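PDB 5CPG: (R)-specific enoyl-CoA hydratase from Pseudomonas aeruginosa, which probably catalyses the reversible, (R)-specific hydration of trans-2-enoyl-CoA to (R)-3-hydroxyacyl-CoA, a reaction of the MaoC-like hotdog-fold hydratases. Local coordinates for residues D37-L43 / F53-H59; N112-T118 / G131-A137. All blocks are in the same frame, centred on the assembly; numbering follows the deposited sequence.

Interaction 1. Residues D37-L43 / F53-H59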
ATOM      1  N   ASP A  37       2.146   8.860  -6.673  1.00  7.25           N
ATOM      2  CA  ASP A  37       3.342   8.368  -7.409  1.00  8.25           C
ATOM      3  C   ASP A  37       3.049   8.355  -8.894  1.00 14.45           C
ATOM      4  O   ASP A  37       2.544   7.351  -9.457  1.00 14.10           O
ATOM      5  CB  ASP A  37       3.771   6.978  -6.944  1.00  8.78           C
ATOM      6  CG  ASP A  37       5.059   6.491  -7.585  1.00  7.40           C
ATOM      7  OD1 ASP A  37       5.524   7.128  -8.574  1.00 15.48           O
ATOM      8  OD2 ASP A  37       5.599   5.465  -7.102  1.00 11.66           O
ATOM      9  N   ARG A  38       3.406   9.470  -9.494  1.00 10.48           N
ATOM     10  CA  ARG A  38       3.192   9.720 -10.928  1.00 15.28           C
ATOM     11  C   ARG A  38       4.436   9.475 -11.792  1.00 13.81           C
ATOM     12  O   ARG A  38       4.579  10.064 -12.885  1.00 11.74           O
ATOM     13  CB  ARG A  38       2.691  11.151 -11.115  1.00 14.11           C
ATOM     14  CG  ARG A  38       1.234  11.334 -10.574  1.00 19.09           C
ATOM     15  CD  ARG A  38       0.690  12.740 -10.804  1.00 22.73           C
ATOM     16  NE  ARG A  38       1.550  13.749 -10.185  1.00 23.04           N
ATOM     17  CZ  ARG A  38       2.154  14.735 -10.845  1.00 34.48           C
ATOM     18  NH1 ARG A  38       1.993  14.862 -12.154  1.00 36.43           N
ATOM     19  NH2 ARG A  38       2.923  15.602 -10.197  1.00 36.45           N
ATOM     20  N   ASN A  39       5.345   8.648 -11.302  1.00  9.68           N
ATOM     21  CA  ASN A  39       6.491   8.266 -12.120  1.00 10.37           C
ATOM     22  C   ASN A  39       5.991   7.706 -13.439  1.00 15.02           C
ATOM     23  O   ASN A  39       5.069   6.905 -13.451  1.00 11.99           O
ATOM     24  CB  ASN A  39       7.347   7.222 -11.421  1.00 10.52           C
ATOM     25  CG  ASN A  39       8.432   7.845 -10.589  1.00 22.23           C
ATOM     26  OD1 ASN A  39       9.463   8.263 -11.124  1.00 19.45           O
ATOM     27  ND2 ASN A  39       8.207   7.933  -9.277  1.00 15.57           N
ATOM     28  N   PRO A  40       6.570   8.159 -14.553  1.00 11.44           N
ATOM     29  CA  PRO A  40       5.926   7.885 -15.845  1.00 10.79           C
ATOM     30  C   PRO A  40       6.019   6.422 -16.285  1.00  9.22           C
ATOM     31  O   PRO A  40       5.235   6.011 -17.158  1.00 12.04           O
ATOM     32  CB  PRO A  40       6.667   8.823 -16.816  1.00 13.30           C
ATOM     33  CG  PRO A  40       7.991   9.109 -16.117  1.00 10.51           C
ATOM     34  CD  PRO A  40       7.608   9.198 -14.647  1.00 11.33           C
ATOM     35  N   VAL A  41       6.880   5.615 -15.676  1.00  9.90           N
ATOM     36  CA  VAL A  41       6.952   4.217 -16.083  1.00 13.95           C
ATOM     37  C   VAL A  41       5.672   3.474 -15.670  1.00 15.72           C
ATOM     38  O   VAL A  41       5.389   2.382 -16.191  1.00 12.55           O
ATOM     39  CB  VAL A  41       8.172   3.509 -15.484  1.00 14.03           C
ATOM     40  CG1 VAL A  41       7.917   3.171 -13.977  1.00 12.51           C
ATOM     41  CG2 VAL A  41       8.502   2.269 -16.261  1.00 13.43           C
ATOM     42  N   HIS A  42       4.907   4.047 -14.725  1.00  8.20           N
ATOM     43  CA  HIS A  42       3.619   3.472 -14.345  1.00 11.61           C
ATOM     44  C   HIS A  42       2.427   4.005 -15.130  1.00  8.15           C
ATOM     45  O   HIS A  42       1.338   3.425 -15.089  1.00 14.02           O
ATOM     46  CB  HIS A  42       3.360   3.740 -12.860  1.00  8.69           C
ATOM     47  CG  HIS A  42       4.489   3.338 -11.971  1.00  9.25           C
ATOM     48  ND1 HIS A  42       4.953   2.046 -11.888  1.00  7.40           N
ATOM     49  CD2 HIS A  42       5.258   4.074 -11.134  1.00 11.64           C
ATOM     50  CE1 HIS A  42       5.962   1.991 -11.025  1.00  8.16           C
ATOM     51  NE2 HIS A  42       6.162   3.212 -10.553  1.00  9.04           N
ATOM     52  N   LEU A  43       2.607   5.110 -15.865  1.00  9.68           N
ATOM     53  CA  LEU A  43       1.479   5.817 -16.432  1.00 12.03           C
ATOM     54  C   LEU A  43       1.534   6.079 -17.929  1.00 14.26           C
ATOM     55  O   LEU A  43       0.514   6.043 -18.575  1.00 14.41           O
ATOM     56  CB  LEU A  43       1.293   7.169 -15.725  1.00  9.13           C
ATOM     57  CG  LEU A  43       0.790   7.043 -14.266  1.00 12.44           C
ATOM     58  CD1 LEU A  43       0.795   8.394 -13.550  1.00 14.69           C
ATOM     59  CD2 LEU A  43      -0.605   6.420 -14.211  1.00 11.12           C
ATOM     60  N   PHE A  53      11.859  -2.143 -19.472  1.00 13.34           N
ATOM     61  CA  PHE A  53      10.687  -3.009 -19.378  1.00 15.19           C
ATOM     62  C   PHE A  53       9.842  -3.022 -20.658  1.00 12.83           C
ATOM     63  O   PHE A  53       9.002  -3.911 -20.828  1.00 16.39           O
ATOM     64  CB  PHE A  53       9.803  -2.603 -18.182  1.00 17.73           C
ATOM     65  CG  PHE A  53      10.551  -2.507 -16.867  1.00 15.77           C
ATOM     66  CD1 PHE A  53      10.839  -3.642 -16.119  1.00 19.57           C
ATOM     67  CD2 PHE A  53      10.952  -1.267 -16.379  1.00 21.93           C
ATOM     68  CE1 PHE A  53      11.527  -3.547 -14.909  1.00 23.29           C
ATOM     69  CE2 PHE A  53      11.641  -1.160 -15.161  1.00 24.31           C
ATOM     70  CZ  PHE A  53      11.930  -2.306 -14.440  1.00 23.34           C
ATOM     71  N   LYS A  54      10.030  -2.025 -21.524  1.00 11.62           N
ATOM     72  CA  LYS A  54       9.338  -1.937 -22.819  1.00 11.92           C
ATOM     73  C   LYS A  54       7.842  -1.684 -22.740  1.00 15.17           C
ATOM     74  O   LYS A  54       7.182  -1.546 -23.766  1.00 11.74           O
ATOM     75  CB  LYS A  54       9.573  -3.222 -23.653  1.00 14.65           C
ATOM     76  CG  LYS A  54      11.034  -3.535 -23.865  1.00 21.32           C
ATOM     77  CD  LYS A  54      11.709  -2.467 -24.682  1.00 20.19           C
ATOM     78  CE  LYS A  54      13.160  -2.859 -24.905  1.00 22.97           C
ATOM     79  NZ  LYS A  54      13.891  -1.919 -25.827  1.00 22.86           N
ATOM     80  N   GLU A  55       7.308  -1.617 -21.523  1.00 11.80           N
ATOM     81  CA  GLU A  55       5.906  -1.387 -21.299  1.00  9.24           C
ATOM     82  C   GLU A  55       5.761  -0.916 -19.860  1.00 10.83           C
ATOM     83  O   GLU A  55       6.736  -0.954 -19.092  1.00  9.83           O
ATOM     84  CB  GLU A  55       5.085  -2.677 -21.505  1.00 12.08           C
ATOM     85  CG  GLU A  55       5.549  -3.741 -20.513  1.00  8.29           C
ATOM     86  CD  GLU A  55       4.877  -5.107 -20.702  1.00 23.20           C
ATOM     87  OE1 GLU A  55       4.098  -5.281 -21.657  1.00 15.96           O
ATOM     88  OE2 GLU A  55       5.144  -6.010 -19.885  1.00 21.47           O
ATOM     89  N   ARG A  56       4.568  -0.461 -19.489  1.00 11.16           N
ATOM     90  CA  ARG A  56       4.382   0.068 -18.137  1.00  6.77           C
ATOM     91  C   ARG A  56       4.430  -1.051 -17.085  1.00 10.09           C
ATOM     92  O   ARG A  56       4.109  -2.202 -17.351  1.00 11.49           O
ATOM     93  CB  ARG A  56       3.078   0.839 -18.053  1.00  7.83           C
ATOM     94  CG  ARG A  56       3.121   2.233 -18.715  1.00 10.43           C
ATOM     95  CD  ARG A  56       1.731   2.803 -18.832  1.00  9.78           C
ATOM     96  NE  ARG A  56       0.948   2.056 -19.808  1.00  9.46           N
ATOM     97  CZ  ARG A  56      -0.301   2.346 -20.121  1.00 10.37           C
ATOM     98  NH1 ARG A  56      -0.915   3.361 -19.526  1.00 15.62           N
ATOM     99  NH2 ARG A  56      -0.950   1.616 -21.018  1.00  9.70           N
ATOM    100  N   ILE A  57       4.825  -0.692 -15.872  1.00 11.30           N
ATOM    101  CA  ILE A  57       4.876  -1.668 -14.778  1.00  7.38           C
ATOM    102  C   ILE A  57       4.068  -1.118 -13.581  1.00  7.63           C
ATOM    103  O   ILE A  57       3.854   0.087 -13.467  1.00  8.05           O
ATOM    104  CB  ILE A  57       6.331  -1.981 -14.329  1.00 13.37           C
ATOM    105  CG1 ILE A  57       6.983  -0.768 -13.682  1.00 11.89           C
ATOM    106  CG2 ILE A  57       7.192  -2.417 -15.518  1.00 15.37           C
ATOM    107  CD1 ILE A  57       8.358  -1.057 -13.138  1.00 18.13           C
ATOM    108  N   ALA A  58       3.670  -2.016 -12.686  1.00  6.95           N
ATOM    109  CA  ALA A  58       2.856  -1.618 -11.532  1.00  7.17           C
ATOM    110  C   ALA A  58       3.759  -1.056 -10.457  1.00  5.96           C
ATOM    111  O   ALA A  58       4.955  -1.369 -10.403  1.00  9.27           O
ATOM    112  CB  ALA A  58       2.080  -2.826 -10.989  1.00  7.94           C
ATOM    113  N   HIS A  59       3.190  -0.225  -9.601  1.00  6.56           N
ATOM    114  CA  HIS A  59       3.902   0.197  -8.395  1.00  7.35           C
ATOM    115  C   HIS A  59       4.130  -0.998  -7.498  1.00  4.80           C
ATOM    116  O   HIS A  59       3.229  -1.803  -7.292  1.00  4.76           O
ATOM    117  CB  HIS A  59       3.086   1.253  -7.655  1.00  8.14           C
ATOM    118  CG  HIS A  59       2.633   2.399  -8.520  1.00  6.12           C
ATOM    119  ND1 HIS A  59       1.573   2.306  -9.391  1.00  7.29           N
ATOM    120  CD2 HIS A  59       3.057   3.682  -8.571  1.00  6.94           C
ATOM    121  CE1 HIS A  59       1.372   3.490  -9.964  1.00  9.62           C
ATOM    122  NE2 HIS A  59       2.262   4.341  -9.476  1.00  6.36           N
TER

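Interaction 2. Residues N112-T118 / G131-A137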
ATOM      1  N   ASN A 112      -5.748 -12.121  20.994  1.00 14.57           N
ATOM      2  CA  ASN A 112      -6.433 -12.385  19.733  1.00 15.43           C
ATOM      3  C   ASN A 112      -5.571 -12.091  18.512  1.00 17.31           C
ATOM      4  O   ASN A 112      -6.085 -11.878  17.409  1.00 16.62           O
ATOM      5  CB  ASN A 112      -7.730 -11.570  19.636  1.00 16.88           C
ATOM      6  CG  ASN A 112      -8.882 -12.246  20.291  1.00 29.65           C
ATOM      7  OD1 ASN A 112      -8.759 -13.370  20.777  1.00 25.35           O
ATOM      8  ND2 ASN A 112     -10.031 -11.580  20.300  1.00 37.27           N
ATOM      9  N   ARG A 113      -4.265 -12.141  18.694  1.00 13.53           N
ATOM     10  CA  ARG A 113      -3.361 -11.738  17.639  1.00 13.54           C
ATOM     11  C   ARG A 113      -2.973 -12.908  16.774  1.00 21.20           C
ATOM     12  O   ARG A 113      -2.950 -14.062  17.227  1.00 12.46           O
ATOM     13  CB  ARG A 113      -2.138 -11.069  18.230  1.00 13.42           C
ATOM     14  CG  ARG A 113      -2.451  -9.637  18.694  1.00 12.42           C
ATOM     15  CD  ARG A 113      -1.389  -9.069  19.640  1.00 10.56           C
ATOM     16  NE  ARG A 113      -0.023  -9.188  19.151  1.00 16.88           N
ATOM     17  CZ  ARG A 113       0.880 -10.054  19.636  1.00 15.62           C
ATOM     18  NH1 ARG A 113       2.125 -10.092  19.150  1.00 11.31           N
ATOM     19  NH2 ARG A 113       0.543 -10.896  20.612  1.00 17.30           N
ATOM     20  N   VAL A 114      -2.705 -12.604  15.505  1.00 10.34           N
ATOM     21  CA  VAL A 114      -2.365 -13.630  14.521  1.00  9.04           C
ATOM     22  C   VAL A 114      -1.217 -13.138  13.675  1.00 11.28           C
ATOM     23  O   VAL A 114      -1.151 -11.945  13.362  1.00  8.79           O
ATOM     24  CB  VAL A 114      -3.580 -13.966  13.646  1.00 12.45           C
ATOM     25  CG1 VAL A 114      -3.232 -14.939  12.530  1.00 12.48           C
ATOM     26  CG2 VAL A 114      -4.721 -14.544  14.476  1.00 13.78           C
ATOM     27  N   ARG A 115      -0.249 -14.020  13.405  1.00  6.22           N
ATOM     28  CA  ARG A 115       0.792 -13.766  12.428  1.00  8.83           C
ATOM     29  C   ARG A 115       0.413 -14.501  11.141  1.00 12.29           C
ATOM     30  O   ARG A 115       0.127 -15.691  11.168  1.00 10.40           O
ATOM     31  CB  ARG A 115       2.165 -14.223  12.972  1.00 15.23           C
ATOM     32  CG  ARG A 115       3.297 -14.107  12.004  1.00 17.10           C
ATOM     33  CD  ARG A 115       4.675 -14.297  12.644  1.00 32.05           C
ATOM     34  NE  ARG A 115       4.971 -13.171  13.521  1.00 53.64           N
ATOM     35  CZ  ARG A 115       5.022 -13.248  14.847  1.00 56.33           C
ATOM     36  NH1 ARG A 115       5.287 -12.155  15.556  1.00 51.52           N
ATOM     37  NH2 ARG A 115       4.823 -14.415  15.457  1.00 50.46           N
ATOM     38  N   MET A 116       0.344 -13.764  10.031  1.00  7.95           N
ATOM     39  CA  MET A 116      -0.207 -14.256   8.772  1.00 10.39           C
ATOM     40  C   MET A 116       0.870 -14.150   7.739  1.00 12.40           C
ATOM     41  O   MET A 116       1.481 -13.067   7.589  1.00 11.17           O
ATOM     42  CB  MET A 116      -1.435 -13.424   8.350  1.00 11.66           C
ATOM     43  CG  MET A 116      -2.153 -13.957   7.147  1.00 18.00           C
ATOM     44  SD  MET A 116      -3.364 -15.244   7.563  1.00 23.14           S
ATOM     45  CE  MET A 116      -4.203 -14.366   8.863  1.00 16.22           C
ATOM     46  N   ALA A 117       1.174 -15.251   7.046  1.00  9.00           N
ATOM     47  CA  ALA A 117       2.096 -15.139   5.930  1.00  6.57           C
ATOM     48  C   ALA A 117       1.337 -14.461   4.780  1.00  8.82           C
ATOM     49  O   ALA A 117       0.152 -14.722   4.615  1.00  8.69           O
ATOM     50  CB  ALA A 117       2.602 -16.505   5.494  1.00 16.17           C
ATOM     51  N   THR A 118       1.993 -13.574   4.033  1.00  7.18           N
ATOM     52  CA  THR A 118       1.312 -12.821   2.972  1.00  8.86           C
ATOM     53  C   THR A 118       2.182 -12.872   1.728  1.00  6.80           C
ATOM     54  O   THR A 118       3.133 -12.125   1.600  1.00  9.36           O
ATOM     55  CB  THR A 118       1.028 -11.348   3.392  1.00  8.67           C
ATOM     56  OG1 THR A 118       2.272 -10.701   3.684  1.00  7.19           O
ATOM     57  CG2 THR A 118       0.161 -11.299   4.651  1.00  5.27           C
ATOM     58  N   GLY A 131       6.241 -11.798   2.602  1.00  8.38           N
ATOM     59  CA  GLY A 131       6.086 -10.973   3.791  1.00 13.21           C
ATOM     60  C   GLY A 131       5.186 -11.585   4.822  1.00 12.96           C
ATOM     61  O   GLY A 131       4.701 -12.700   4.684  1.00  9.62           O
ATOM     62  N   GLU A 132       4.967 -10.844   5.904  1.00 10.96           N
ATOM     63  CA  GLU A 132       4.086 -11.325   6.936  1.00  6.67           C
ATOM     64  C   GLU A 132       3.332 -10.152   7.584  1.00  8.86           C
ATOM     65  O   GLU A 132       3.822  -9.020   7.593  1.00  8.31           O
ATOM     66  CB  GLU A 132       4.894 -12.129   7.982  1.00 16.91           C
ATOM     67  CG  GLU A 132       6.242 -11.495   8.401  1.00 22.15           C
ATOM     68  CD  GLU A 132       7.451 -11.746   7.432  1.00 33.30           C
ATOM     69  OE1 GLU A 132       7.455 -12.730   6.646  1.00 32.63           O
ATOM     70  OE2 GLU A 132       8.427 -10.945   7.479  1.00 25.70           O
ATOM     71  N   ALA A 133       2.115 -10.430   8.042  1.00  8.38           N
ATOM     72  CA  ALA A 133       1.282  -9.435   8.702  1.00  9.67           C
ATOM     73  C   ALA A 133       1.092  -9.785  10.174  1.00 12.25           C
ATOM     74  O   ALA A 133       1.054 -10.968  10.530  1.00  9.47           O
ATOM     75  CB  ALA A 133      -0.079  -9.368   8.025  1.00  8.66           C
ATOM     76  N   GLU A 134       0.930  -8.777  11.023  1.00  7.33           N
ATOM     77  CA  GLU A 134       0.489  -9.009  12.387  1.00  6.77           C
ATOM     78  C   GLU A 134      -0.876  -8.333  12.468  1.00  7.74           C
ATOM     79  O   GLU A 134      -1.032  -7.171  12.063  1.00  8.83           O
ATOM     80  CB  GLU A 134       1.467  -8.432  13.433  1.00  6.68           C
ATOM     81  CG  GLU A 134       1.019  -8.714  14.908  1.00 11.47           C
ATOM     82  CD  GLU A 134       1.860  -7.945  15.974  1.00 12.86           C
ATOM     83  OE1 GLU A 134       2.917  -7.342  15.638  1.00 22.58           O
ATOM     84  OE2 GLU A 134       1.461  -7.934  17.160  1.00 17.35           O
ATOM     85  N   ILE A 135      -1.868  -9.082  12.914  1.00  6.72           N
ATOM     86  CA  ILE A 135      -3.229  -8.564  13.036  1.00  7.04           C
ATOM     87  C   ILE A 135      -3.837  -8.947  14.376  1.00 11.59           C
ATOM     88  O   ILE A 135      -3.368  -9.856  15.050  1.00  9.79           O
ATOM     89  CB  ILE A 135      -4.129  -9.108  11.889  1.00  7.66           C
ATOM     90  CG1 ILE A 135      -4.169 -10.638  11.982  1.00  9.47           C
ATOM     91  CG2 ILE A 135      -3.579  -8.597  10.516  1.00  6.22           C
ATOM     92  CD1 ILE A 135      -5.069 -11.339  10.942  1.00 11.69           C
ATOM     93  N   MET A 136      -4.912  -8.252  14.741  1.00  8.28           N
ATOM     94  CA  MET A 136      -5.818  -8.736  15.780  1.00  8.78           C
ATOM     95  C   MET A 136      -7.052  -9.270  15.090  1.00 12.50           C
ATOM     96  O   MET A 136      -7.774  -8.537  14.403  1.00 10.61           O
ATOM     97  CB  MET A 136      -6.165  -7.611  16.772  1.00  7.84           C
ATOM     98  CG  MET A 136      -7.061  -8.100  17.910  1.00 19.50           C
ATOM     99  SD  MET A 136      -7.242  -6.811  19.146  1.00 28.22           S
ATOM    100  CE  MET A 136      -5.538  -6.349  19.303  1.00 20.67           C
ATOM    101  N   ALA A 137      -7.291 -10.570  15.238  1.00  6.81           N
ATOM    102  CA  ALA A 137      -8.405 -11.169  14.527  1.00  6.86           C
ATOM    103  C   ALA A 137      -9.690 -10.833  15.261  1.00 12.67           C
ATOM    104  O   ALA A 137      -9.652 -10.476  16.445  1.00 18.14           O
ATOM    105  CB  ALA A 137      -8.209 -12.715  14.428  1.00 11.50           C
TER

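Interaction 1. Residues D37-L43 / F53-H59
The hydratase 2 motif, where the catalytic machinery of (R)-specific enoyl-CoA hydratases is found, runs through residues 37-43 and is braced here by the loop 53-59. Its Asp37 and His42 match the acid and histidine thought to activate water in relatives; in this unliganded model Asp37 OD2 lies 4.2 Å from His42 NE2, too far for a direct bond but compatible with both addressing one small molecule. The imidazole is held by its other nitrogen: ND1 donates to Ile57 O at 2.7 Å, almost linearly, which implies that NE2 carries no proton if the ring is neutral. Histidine suits the place because its two nitrogens can face different partners. One ring face is covered by His59 in a face-to-face stack, with centroids 3.8 Å apart and planes at 24°, while His59 NE2 donates to Asp37 O at 3.0 Å. The second histidine thus touches both motif residues. Asp37 is itself fixed by an Asx turn, OD1 accepting from Asn39 N (3.1 Å) and also from Asn39 ND2 (2.9 Å). Asn39 ND2 further reaches Ala72 O of the second subunit, so the motif sits at the dimer interface of the hotdog fold. Farther along, Ile57 N donates to Val41 O (3.1 Å), and Val41 CG1 packs on Ile57 CG1 at 4.1 Å, two branched apolar side chains beside the polar dyad. Arg56, long enough to span the gap, donates from NH1 to Leu43 O (3.2 Å) and forms a salt bridge with Glu25 on helix 25-35.

Interaction 2. Residues N112-T118 / G131-A137
Arg113 and Glu134 form a salt bridge across the two strands: OE2 of Glu134 accepts from Arg113 NE at 2.8 Å and from NH1 of the same arginine at 3.0 Å. The pairing is diagonal, since Arg113 lies opposite Met136 and Glu134 opposite Arg115, and long flexible side chains are needed to make it. Beneath it runs antiparallel backbone bonding. Val114 and Ile135 are a hydrogen-bonded pair, with Val114 N to Ile135 O at 2.9 Å and Ile135 N to Val114 O at 3.0 Å; Met116 and Ala133 repeat the pattern, with Met116 N to Ala133 O at 2.9 Å and Ala133 N to Met116 O at 2.7 Å. Single bonds finish the ends, from Thr118 N to Gly131 O (2.9 Å) and from Ala137 N to Asn112 O (2.8 Å). Gly131 adopts an extended conformation in which a CB would collide with the preceding carbonyl, so glycine fits. On the face bearing Arg113 and Glu134, charge continues: Arg115 is bridged to Glu107, and Glu132 to Arg88, each on an adjoining strand. The side bearing Val114, Met116, Ala133 and Ile135 is apolar. Val114 CB meets Ile135 CG1 at 3.8 Å, and Met116 CE reaches Ile135 CD1 at 3.8 Å. Thr118 CG2 lies 3.9 Å from Ala133 CB, while the threonine hydroxyl bonds to Gln85. Ile71 of helix 62-73 lies against Thr118, Ala133 and Ile135. A largely charged and an apolar face give a two-sided hairpin, 113-121 with 127-136, in the antiparallel sheet that wraps around the long helix of the hotdog fold.

Interactions 1 and 2 lie on opposite sides of the chain's centre, their centres 31 Å apart and their nearest atoms about 14 Å apart, so they do not touch. Helix 62-73 relates them: it begins just after His59 and, through Ile71, packs against the hairpin of 112-118 and 131-137. The same helix in the second subunit supplies Ala72 O to Asn39, so the probable catalytic site of interaction 1 lies at the dimer interface, whereas no second-subunit residue touches interaction 2. Interaction 1 is consistent with the overhang specific to (R)-hydratases, interaction 2 with the hotdog core. Glycerol molecules lie near Val41 and Arg115, probably from the crystallisation liquor.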